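Local coordinates for protein endoglucanase (Bacillus akibai, PDB 1UWW) that hydrolyses internal beta-1,4-glucosidic bonds of cellulose as a whole enzyme, of which this chain is the family 28 carbohydrate-binding module, specific for non-crystalline cellulose, at residues L42-A47 with N51-E56; D87-D92 with I107-Q112; E134-V139 with Y143-K148. All blocks are in the same frame, centred on the assembly; numbering follows the deposited sequence.

From the N terminus, interaction 1 comes first: 42-47 turns back through a short connection to pair with 51-56, a hairpin at one margin of the six-stranded antiparallel sheet. Interaction 2 follows, closing a loop of 14 residues in which the chain passes from strand 88-97 of that sheet to strand 104-111 of the five-stranded one, so it ties the two layers together. Interaction 3 is a hairpin, 134-139 with 143-148, at the other margin of the six-stranded sheet. The three follow one another without nesting or crossing. Interactions 2 and 3 touch, strands 88-97 and 142-150 being neighbours, and Asp92 and Glu146 also share a calcium ion; interactions 1 and 3 lie about 17 Å apart, centre to centre.

Interaction 1: L42-A47 with N51-E56; sequences LTIEEA and NALSWE. With CA (calcium ion), chain C.
Leu42, Asn51 and Ser54 lose the most surface where strand 43-47 runs antiparallel to 51-56. Leu42 reaches over with one methyl: CD2 lies 3.7 Å from CE3 of Trp55, the leucine running alongside the indole, and the same methyl also meets CD1 of Leu53. The Trp55 ring is in turn set edge-to-face with Trp32, and both Leu42 and Trp55 pack on Leu74 of the facing five-stranded sheet.

Asn51 comes at the other end. Its CB rests 3.7 Å from CG2 of Ile44, the two side chains set roughly perpendicular, while its backbone O binds a calcium ion at 2.3 Å; Val21, Glu23, Ser50 and Asp184 complete the protein ligands of that site.

Ser54 forms a hydrogen-bonded pair with Thr43. Thr43 N gives a fairly straight bond (162°) to Ser54 O, and Ser54 N returns one of 2.8 Å to Thr43 O. Glu45 and Ala52 repeat this exchange two residues on. The aliphatic part of Glu45 lies along Ser54, with Glu45 CG 3.7 Å from Ser54 CB. With its chain bent at chi2 (-69°), the Glu45 carboxylate turns back so that OE2 accepts a hydrogen bond from Thr43 OG1 through its anti lone pair. Ser54 OG is hydrogen-bonded to Val181 O and Arg180 NH1 on the adjoining strand. This is an antiparallel beta hairpin at the border of a beta-sandwich sheet, with a calcium ligand close to its turn.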
loop_
_atom_site.group_PDB
_atom_site.type_symbol
_atom_site.label_atom_id
_atom_site.label_comp_id
_atom_site.label_asym_id
_atom_site.label_seq_id
_atom_site.Cartn_x
_atom_site.Cartn_y
_atom_site.Cartn_z
ATOM N N LEU A 42 20.027 -15.985 1.432
ATOM C CA LEU A 42 20.285 -14.672 0.841
ATOM C C LEU A 42 21.714 -14.695 0.335
ATOM O O LEU A 42 22.659 -14.809 1.128
ATOM C CB LEU A 42 20.159 -13.569 1.881
ATOM C CG LEU A 42 18.779 -13.092 2.270
ATOM C CD1 LEU A 42 18.810 -12.293 3.569
ATOM C CD2 LEU A 42 18.189 -12.248 1.158
ATOM N N THR A 43 21.877 -14.619 -0.969
ATOM C CA THR A 43 23.196 -14.663 -1.599
ATOM C C THR A 43 23.390 -13.501 -2.559
ATOM O O THR A 43 22.449 -12.770 -2.891
ATOM C CB THR A 43 23.421 -15.993 -2.337
ATOM O OG1 THR A 43 22.455 -16.129 -3.372
ATOM C CG2 THR A 43 23.255 -17.195 -1.389
ATOM N N ILE A 44 24.615 -13.307 -2.997
ATOM C CA ILE A 44 24.908 -12.278 -3.961
ATOM C C ILE A 44 24.996 -12.926 -5.348
ATOM O O ILE A 44 25.791 -13.849 -5.559
ATOM C CB ILE A 44 26.230 -11.554 -3.598
ATOM C CG1 ILE A 44 26.195 -10.940 -2.180
ATOM C CG2 ILE A 44 26.523 -10.474 -4.654
ATOM C CD1 ILE A 44 24.953 -10.152 -1.853
ATOM N N GLU A 45 24.181 -12.464 -6.288
ATOM C CA GLU A 45 24.065 -13.060 -7.616
ATOM C C GLU A 45 24.064 -11.953 -8.688
ATOM O O GLU A 45 23.635 -10.825 -8.449
ATOM C CB GLU A 45 22.798 -13.913 -7.726
ATOM C CG GLU A 45 22.621 -14.959 -6.634
ATOM C CD GLU A 45 23.614 -16.096 -6.698
ATOM O OE1 GLU A 45 24.298 -16.259 -7.751
ATOM O OE2 GLU A 45 23.705 -16.800 -5.658
ATOM N N GLU A 46 24.492 -12.283 -9.903
ATOM C CA GLU A 46 24.527 -11.340 -11.006
ATOM C C GLU A 46 23.130 -11.064 -11.558
ATOM O O GLU A 46 22.340 -11.990 -11.787
ATOM C CB GLU A 46 25.453 -11.861 -12.108
ATOM C CG GLU A 46 25.653 -10.882 -13.267
ATOM C CD GLU A 46 24.659 -11.062 -14.412
ATOM O OE1 GLU A 46 24.095 -12.175 -14.566
ATOM O OE2 GLU A 46 24.430 -10.104 -15.191
ATOM N N ALA A 47 22.809 -9.796 -11.739
ATOM C CA ALA A 47 21.592 -9.377 -12.424
ATOM C C ALA A 47 21.901 -8.121 -13.216
ATOM O O ALA A 47 22.357 -7.114 -12.657
ATOM C CB ALA A 47 20.461 -9.095 -11.439
ATOM N N ASN A 51 26.269 -7.139 -9.462
ATOM C CA ASN A 51 25.943 -8.054 -8.394
ATOM C C ASN A 51 24.831 -7.488 -7.515
ATOM O O ASN A 51 24.780 -6.291 -7.251
ATOM C CB ASN A 51 27.181 -8.359 -7.565
ATOM C CG ASN A 51 28.147 -9.242 -8.292
ATOM O OD1 ASN A 51 27.779 -10.311 -8.814
ATOM N ND2 ASN A 51 29.389 -8.800 -8.361
ATOM N N ALA A 52 23.951 -8.374 -7.056
ATOM C CA ALA A 52 22.721 -7.989 -6.383
ATOM C C ALA A 52 22.426 -8.952 -5.228
ATOM O O ALA A 52 22.809 -10.107 -5.262
ATOM C CB ALA A 52 21.608 -8.015 -7.374
ATOM N N LEU A 53 21.731 -8.476 -4.209
ATOM C CA LEU A 53 21.213 -9.304 -3.119
ATOM C C LEU A 53 20.063 -10.153 -3.695
ATOM O O LEU A 53 19.173 -9.619 -4.338
ATOM C CB LEU A 53 20.684 -8.407 -2.017
ATOM C CG LEU A 53 20.165 -9.097 -0.755
ATOM C CD1 LEU A 53 21.285 -9.780 -0.003
ATOM C CD2 LEU A 53 19.438 -8.100 0.130
ATOM N N SER A 54 20.044 -11.457 -3.431
ATOM C CA SER A 54 19.114 -12.379 -4.094
ATOM C C SER A 54 18.599 -13.485 -3.193
ATOM O O SER A 54 19.293 -13.932 -2.286
ATOM C CB SER A 54 19.809 -12.940 -5.348
ATOM O OG SER A 54 18.955 -13.690 -6.171
ATOM N N TRP A 55 17.356 -13.880 -3.437
ATOM C CA TRP A 55 16.783 -15.073 -2.803
ATOM C C TRP A 55 15.761 -15.644 -3.774
ATOM O O TRP A 55 15.328 -14.984 -4.699
ATOM C CB TRP A 55 16.192 -14.742 -1.422
ATOM C CG TRP A 55 15.001 -13.835 -1.440
ATOM C CD1 TRP A 55 13.696 -14.219 -1.349
ATOM C CD2 TRP A 55 14.990 -12.390 -1.521
ATOM N NE1 TRP A 55 12.880 -13.113 -1.395
ATOM C CE2 TRP A 55 13.645 -11.981 -1.484
ATOM C CE3 TRP A 55 15.979 -11.409 -1.639
ATOM C CZ2 TRP A 55 13.264 -10.633 -1.532
ATOM C CZ3 TRP A 55 15.589 -10.065 -1.702
ATOM C CH2 TRP A 55 14.252 -9.704 -1.650
ATOM N N GLU A 56 15.330 -16.873 -3.529
ATOM C CA GLU A 56 14.254 -17.474 -4.291
ATOM C C GLU A 56 13.192 -18.039 -3.365
ATOM O O GLU A 56 13.466 -18.438 -2.241
ATOM C CB GLU A 56 14.739 -18.474 -5.332
ATOM C CG GLU A 56 15.541 -19.643 -4.902
ATOM C CD GLU A 56 15.838 -20.570 -6.106
ATOM O OE1 GLU A 56 15.824 -20.127 -7.298
ATOM O OE2 GLU A 56 16.078 -21.744 -5.863
HETATM CA CA CA C . 25.449 -4.141 -7.654
HETATM O O HOH W 1 20.021 -17.103 -2.804
HETATM O O HOH W 2 25.774 -1.843 -8.027
#

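Interaction 2: D87-D92 with I107-Q112; sequences DYVTFD and INLVFQ. With CA (calcium ion), chain E.
Strands 88-92 and 107-111 pass at an axis separation of 10.2 Å with an angle of 130° between their directions, and no hydrogen bond joins them: they belong to different sheets and meet through side chains alone.

Val89 and Leu109 make the tightest approach. Both point toward the opposing strand, and Leu109 lays its CD2 methyl against the valine branch point, 3.7 Å from CB and 3.8 Å from CG2. Leu109 CG stands opposite its own backbone N (chi1 176°), which carries the isobutyl group out across the gap between the layers. The CG2 methyl of Val89 also lies at the rim of the Phe111 ring, near the ring plane and 4.3 Å from CZ, so this valine meets two residues of the facing strand.

Further along, Phe91 directs its far end at Ile107. The ring atom CZ is 4.1 Å from Ile107 CG2, and the methyl sits at the ring edge, near its plane, rather than over a face. Val147, Val183 and Val186 pack on Phe91 from its own sheet; Phe170 adjoins Ile107, and Met166 adjoins both Leu109 and Phe111.

On the same strand, Asp92 serves a different purpose. Its OD1 binds a calcium ion at 2.3 Å and accepts a hydrogen bond from His144 NE2, whereas OD2 receives one from Asn185 and another from a calcium-bound water at 2.8 Å. Glu146 supplies further oxygens to the metal.

The five residues that touch are all buried and apolar, which is consistent with the sheets being held here by dispersion and exclusion of water, without directional bonds, while the polar side chains of strand 88-92 belong to residues that take no part in the contact.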
loop_
_atom_site.group_PDB
_atom_site.type_symbol
_atom_site.label_atom_id
_atom_site.label_comp_id
_atom_site.label_asym_id
_atom_site.label_seq_id
_atom_site.Cartn_x
_atom_site.Cartn_y
_atom_site.Cartn_z
ATOM N N ASP A 87 14.305 12.637 -0.858
ATOM C CA ASP A 87 12.878 12.510 -1.040
ATOM C C ASP A 87 12.399 11.092 -1.283
ATOM O O ASP A 87 11.225 10.825 -1.081
ATOM C CB ASP A 87 12.401 13.421 -2.175
ATOM C CG ASP A 87 12.774 14.853 -1.939
ATOM O OD1 ASP A 87 12.635 15.357 -0.797
ATOM O OD2 ASP A 87 13.300 15.549 -2.833
ATOM N N TYR A 88 13.309 10.209 -1.693
ATOM C CA TYR A 88 12.962 8.837 -2.084
ATOM C C TYR A 88 13.957 7.859 -1.548
ATOM O O TYR A 88 15.112 8.186 -1.306
ATOM C CB TYR A 88 12.945 8.649 -3.621
ATOM C CG TYR A 88 12.028 9.592 -4.344
ATOM C CD1 TYR A 88 10.670 9.303 -4.497
ATOM C CD2 TYR A 88 12.503 10.798 -4.833
ATOM C CE1 TYR A 88 9.817 10.198 -5.137
ATOM C CE2 TYR A 88 11.648 11.696 -5.474
ATOM C CZ TYR A 88 10.323 11.386 -5.613
ATOM O OH TYR A 88 9.494 12.284 -6.253
ATOM N N VAL A 89 13.497 6.620 -1.333
ATOM C CA VAL A 89 14.346 5.442 -1.321
ATOM C C VAL A 89 14.113 4.766 -2.657
ATOM O O VAL A 89 12.982 4.573 -3.103
ATOM C CB VAL A 89 14.004 4.514 -0.153
ATOM C CG1 VAL A 89 14.684 3.135 -0.279
ATOM C CG2 VAL A 89 14.443 5.171 1.158
ATOM N N THR A 90 15.208 4.486 -3.342
ATOM C CA THR A 90 15.181 3.764 -4.612
ATOM C C THR A 90 16.029 2.510 -4.570
ATOM O O THR A 90 17.001 2.412 -3.839
ATOM C CB THR A 90 15.671 4.657 -5.756
ATOM O OG1 THR A 90 17.057 4.984 -5.590
ATOM C CG2 THR A 90 14.924 5.987 -5.762
ATOM N N PHE A 91 15.620 1.531 -5.351
ATOM C CA PHE A 91 16.439 0.378 -5.637
ATOM C C PHE A 91 16.019 -0.238 -6.969
ATOM O O PHE A 91 14.898 -0.056 -7.425
ATOM C CB PHE A 91 16.440 -0.684 -4.499
ATOM C CG PHE A 91 15.089 -1.228 -4.095
ATOM C CD1 PHE A 91 14.297 -0.551 -3.162
ATOM C CD2 PHE A 91 14.665 -2.469 -4.550
ATOM C CE1 PHE A 91 13.081 -1.102 -2.726
ATOM C CE2 PHE A 91 13.471 -3.009 -4.121
ATOM C CZ PHE A 91 12.681 -2.300 -3.228
ATOM N N ASP A 92 16.962 -0.955 -7.569
ATOM C CA ASP A 92 16.650 -1.827 -8.705
ATOM C C ASP A 92 16.134 -3.157 -8.185
ATOM O O ASP A 92 16.738 -3.759 -7.308
ATOM C CB ASP A 92 17.898 -2.057 -9.569
ATOM C CG ASP A 92 18.383 -0.799 -10.190
ATOM O OD1 ASP A 92 17.624 -0.130 -10.931
ATOM O OD2 ASP A 92 19.528 -0.360 -9.926
ATOM N N ILE A 107 5.099 -3.766 -2.538
ATOM C CA ILE A 107 6.336 -3.472 -1.823
ATOM C C ILE A 107 6.099 -2.279 -0.888
ATOM O O ILE A 107 5.665 -1.202 -1.345
ATOM C CB ILE A 107 7.482 -3.177 -2.819
ATOM C CG1 ILE A 107 7.687 -4.400 -3.722
ATOM C CG2 ILE A 107 8.740 -2.830 -2.061
ATOM C CD1 ILE A 107 8.744 -4.202 -4.755
ATOM N N ASN A 108 6.354 -2.457 0.409
ATOM C CA ASN A 108 6.236 -1.401 1.396
ATOM C C ASN A 108 7.531 -1.169 2.117
ATOM O O ASN A 108 8.388 -2.030 2.220
ATOM C CB ASN A 108 5.138 -1.739 2.412
ATOM C CG ASN A 108 3.724 -1.568 1.840
ATOM O OD1 ASN A 108 3.064 -2.548 1.569
ATOM N ND2 ASN A 108 3.322 -0.305 1.562
ATOM N N LEU A 109 7.698 0.059 2.578
ATOM C CA LEU A 109 8.919 0.505 3.228
ATOM C C LEU A 109 8.566 1.038 4.609
ATOM O O LEU A 109 7.705 1.910 4.747
ATOM C CB LEU A 109 9.537 1.605 2.382
ATOM C CG LEU A 109 10.779 2.308 2.906
ATOM C CD1 LEU A 109 11.957 1.381 2.977
ATOM C CD2 LEU A 109 11.142 3.519 2.005
ATOM N N VAL A 110 9.257 0.535 5.618
ATOM C CA VAL A 110 9.012 0.840 7.021
ATOM C C VAL A 110 10.328 1.210 7.676
ATOM O O VAL A 110 11.382 0.655 7.350
ATOM C CB VAL A 110 8.384 -0.366 7.761
ATOM C CG1 VAL A 110 8.230 -0.108 9.266
ATOM C CG2 VAL A 110 7.059 -0.717 7.127
ATOM N N PHE A 111 10.302 2.211 8.548
ATOM C CA PHE A 111 11.388 2.495 9.464
ATOM C C PHE A 111 10.902 2.348 10.887
ATOM O O PHE A 111 9.698 2.384 11.156
ATOM C CB PHE A 111 11.921 3.926 9.272
ATOM C CG PHE A 111 12.392 4.220 7.885
ATOM C CD1 PHE A 111 13.611 3.747 7.423
ATOM C CD2 PHE A 111 11.621 4.969 7.023
ATOM C CE1 PHE A 111 14.028 4.037 6.129
ATOM C CE2 PHE A 111 12.056 5.250 5.745
ATOM C CZ PHE A 111 13.244 4.775 5.317
ATOM N N GLN A 112 11.823 2.199 11.811
ATOM C CA GLN A 112 11.450 2.049 13.216
ATOM C C GLN A 112 12.162 3.056 14.147
ATOM O O GLN A 112 12.909 2.656 15.052
ATOM C CB GLN A 112 11.722 0.605 13.642
ATOM C CG GLN A 112 11.039 -0.443 12.788
ATOM C CD GLN A 112 10.952 -1.764 13.500
ATOM O OE1 GLN A 112 11.752 -2.655 13.262
ATOM N NE2 GLN A 112 9.996 -1.880 14.408
HETATM CA CA CA E . 18.206 2.058 -11.215
HETATM O O HOH W 3 20.641 2.032 -10.705
HETATM O O HOH W 4 18.546 1.469 -12.978
HETATM O O HOH W 5 18.955 4.077 -12.559
HETATM O O HOH W 6 17.434 2.436 -8.897
#

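Interaction 3: E134-V139 with Y143-K148; sequences EEANQV and YHYEVK. Unlike the reference sequence in segment 134-139: Ala136 (reference Pro). With CA (calcium ion), chain E.
The Gln138 amide runs alongside the Tyr143 ring, its plane turned 49° from it. Gln138 NE2 comes within 3.3 Å of Tyr143 CE2, while Gln138 CB lies 3.6 Å from Tyr143 CD2. The position of Gln138 CG between its backbone N and carbonyl carbon (chi1 78°), with an extended chain beyond, carries the amide along the ring; OE1 is held by Gly141 N in the turn.

Ala136 points its methyl between two tyrosines. CB meets the edge of the Tyr143 ring, 4.0 Å from CD2, and lies 3.5 Å from Tyr145 OH.

One nearly straight backbone bond (169°) fixes the register, from His144 N to Asn137 O at 2.9 Å. Two waters add to it, linking His144 O to the backbone N and to ND2 of Asn137.

Farther out, His144 stacks on Tyr94, and Glu146 grips a calcium ion with both carboxylate oxygens. The whole is a beta hairpin whose outermost strand, 138-139, is two residues long and meets its partner in a single non-hydrogen-bonded pair, Gln138 with Tyr143, while the longer strand runs on to the Glu146 calcium site.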
loop_
_atom_site.group_PDB
_atom_site.type_symbol
_atom_site.label_atom_id
_atom_site.label_comp_id
_atom_site.label_asym_id
_atom_site.label_seq_id
_atom_site.Cartn_x
_atom_site.Cartn_y
_atom_site.Cartn_z
ATOM N N GLU A 134 4.388 -8.522 -19.807
ATOM C CA GLU A 134 4.685 -8.363 -21.229
ATOM C C GLU A 134 5.030 -6.898 -21.558
ATOM O O GLU A 134 5.726 -6.638 -22.544
ATOM C CB GLU A 134 3.492 -8.881 -22.052
ATOM C CG GLU A 134 2.163 -8.212 -21.715
ATOM C CD GLU A 134 1.344 -8.895 -20.611
ATOM O OE1 GLU A 134 1.885 -9.699 -19.797
ATOM O OE2 GLU A 134 0.129 -8.608 -20.553
ATOM N N GLU A 135 4.587 -5.965 -20.710
ATOM C CA GLU A 135 4.864 -4.520 -20.844
ATOM C C GLU A 135 6.075 -4.028 -20.034
ATOM O O GLU A 135 6.482 -2.874 -20.174
ATOM C CB GLU A 135 3.637 -3.688 -20.414
ATOM C CG GLU A 135 2.514 -3.585 -21.447
ATOM C CD GLU A 135 1.711 -4.860 -21.621
ATOM O OE1 GLU A 135 1.293 -5.466 -20.598
ATOM O OE2 GLU A 135 1.495 -5.262 -22.789
ATOM N N ALA A 136 6.619 -4.879 -19.163
ATOM C CA ALA A 136 7.736 -4.519 -18.293
ATOM C C ALA A 136 9.051 -4.569 -19.046
ATOM O O ALA A 136 9.187 -5.294 -20.021
ATOM C CB ALA A 136 7.799 -5.478 -17.083
ATOM N N ASN A 137 10.026 -3.809 -18.571
ATOM C CA ASN A 137 11.375 -3.916 -19.094
ATOM C C ASN A 137 11.978 -5.256 -18.749
ATOM O O ASN A 137 11.977 -5.641 -17.598
ATOM C CB ASN A 137 12.236 -2.802 -18.538
ATOM C CG ASN A 137 11.874 -1.468 -19.124
ATOM O OD1 ASN A 137 11.521 -1.370 -20.306
ATOM N ND2 ASN A 137 11.932 -0.434 -18.305
ATOM N N GLN A 138 12.484 -5.970 -19.747
ATOM C CA GLN A 138 13.081 -7.271 -19.536
ATOM C C GLN A 138 14.134 -7.603 -20.573
ATOM O O GLN A 138 14.086 -7.121 -21.710
ATOM C CB GLN A 138 12.005 -8.359 -19.555
ATOM C CG GLN A 138 11.539 -8.744 -20.936
ATOM C CD GLN A 138 10.974 -10.162 -21.002
ATOM O OE1 GLN A 138 11.712 -11.147 -20.949
ATOM N NE2 GLN A 138 9.677 -10.257 -21.150
ATOM N N VAL A 139 15.067 -8.451 -20.173
ATOM C CA VAL A 139 16.015 -9.058 -21.103
ATOM C C VAL A 139 16.132 -10.521 -20.737
ATOM O O VAL A 139 16.476 -10.862 -19.619
ATOM C CB VAL A 139 17.395 -8.377 -21.035
ATOM C CG1 VAL A 139 18.360 -9.040 -22.038
ATOM C CG2 VAL A 139 17.279 -6.883 -21.319
ATOM N N TYR A 143 13.184 -9.433 -15.454
ATOM C CA TYR A 143 12.354 -8.229 -15.476
ATOM C C TYR A 143 12.927 -7.197 -14.503
ATOM O O TYR A 143 13.227 -7.543 -13.377
ATOM C CB TYR A 143 10.920 -8.588 -15.054
ATOM C CG TYR A 143 10.236 -9.543 -16.003
ATOM C CD1 TYR A 143 10.368 -10.910 -15.849
ATOM C CD2 TYR A 143 9.482 -9.081 -17.074
ATOM C CE1 TYR A 143 9.742 -11.793 -16.732
ATOM C CE2 TYR A 143 8.860 -9.958 -17.935
ATOM C CZ TYR A 143 9.011 -11.297 -17.754
ATOM O OH TYR A 143 8.423 -12.199 -18.613
ATOM N N HIS A 144 13.046 -5.948 -14.929
ATOM C CA HIS A 144 13.688 -4.873 -14.160
ATOM C C HIS A 144 12.689 -3.790 -13.821
ATOM O O HIS A 144 12.095 -3.190 -14.699
ATOM C CB HIS A 144 14.839 -4.292 -14.983
ATOM C CG HIS A 144 15.600 -3.199 -14.304
ATOM N ND1 HIS A 144 16.524 -2.451 -15.004
ATOM C CD2 HIS A 144 15.655 -2.771 -13.022
ATOM C CE1 HIS A 144 17.070 -1.560 -14.190
ATOM N NE2 HIS A 144 16.580 -1.743 -12.973
ATOM N N TYR A 145 12.520 -3.560 -12.524
ATOM C CA TYR A 145 11.697 -2.476 -11.999
ATOM C C TYR A 145 12.574 -1.478 -11.256
ATOM O O TYR A 145 13.448 -1.838 -10.489
ATOM C CB TYR A 145 10.636 -3.026 -11.039
ATOM C CG TYR A 145 9.703 -3.959 -11.711
ATOM C CD1 TYR A 145 10.018 -5.316 -11.827
ATOM C CD2 TYR A 145 8.545 -3.502 -12.332
ATOM C CE1 TYR A 145 9.198 -6.197 -12.495
ATOM C CE2 TYR A 145 7.717 -4.402 -13.029
ATOM C CZ TYR A 145 8.062 -5.712 -13.094
ATOM O OH TYR A 145 7.223 -6.576 -13.766
ATOM N N GLU A 146 12.326 -0.210 -11.506
ATOM C CA GLU A 146 12.955 0.896 -10.797
ATOM C C GLU A 146 12.072 1.284 -9.634
ATOM O O GLU A 146 11.149 2.093 -9.785
ATOM C CB GLU A 146 13.082 2.063 -11.770
ATOM C CG GLU A 146 14.065 1.805 -12.881
ATOM C CD GLU A 146 15.474 1.932 -12.386
ATOM O OE1 GLU A 146 15.647 2.268 -11.186
ATOM O OE2 GLU A 146 16.412 1.719 -13.185
ATOM N N VAL A 147 12.280 0.669 -8.488
ATOM C CA VAL A 147 11.440 0.929 -7.335
ATOM C C VAL A 147 11.822 2.293 -6.756
ATOM O O VAL A 147 12.982 2.565 -6.546
ATOM C CB VAL A 147 11.545 -0.190 -6.315
ATOM C CG1 VAL A 147 10.691 0.100 -5.075
ATOM C CG2 VAL A 147 11.140 -1.510 -6.985
ATOM N N LYS A 148 10.833 3.166 -6.607
ATOM C CA LYS A 148 11.065 4.526 -6.110
ATOM C C LYS A 148 9.933 4.832 -5.144
ATOM O O LYS A 148 8.788 4.860 -5.554
ATOM C CB LYS A 148 11.096 5.518 -7.283
ATOM C CG LYS A 148 11.347 6.953 -6.954
ATOM C CD LYS A 148 11.547 7.777 -8.247
ATOM C CE LYS A 148 11.994 9.213 -8.015
ATOM N NZ LYS A 148 12.837 9.714 -9.145
HETATM CA CA CA E . 18.206 2.058 -11.215
HETATM O O HOH W 7 9.601 -2.624 -15.906
HETATM O O HOH W 8 13.245 -0.640 -15.718
HETATM O O HOH W 4 18.546 1.469 -12.978
HETATM O O HOH W 5 18.955 4.077 -12.559
HETATM O O HOH W 3 20.641 2.032 -10.705
HETATM O O HOH W 6 17.434 2.436 -8.897
#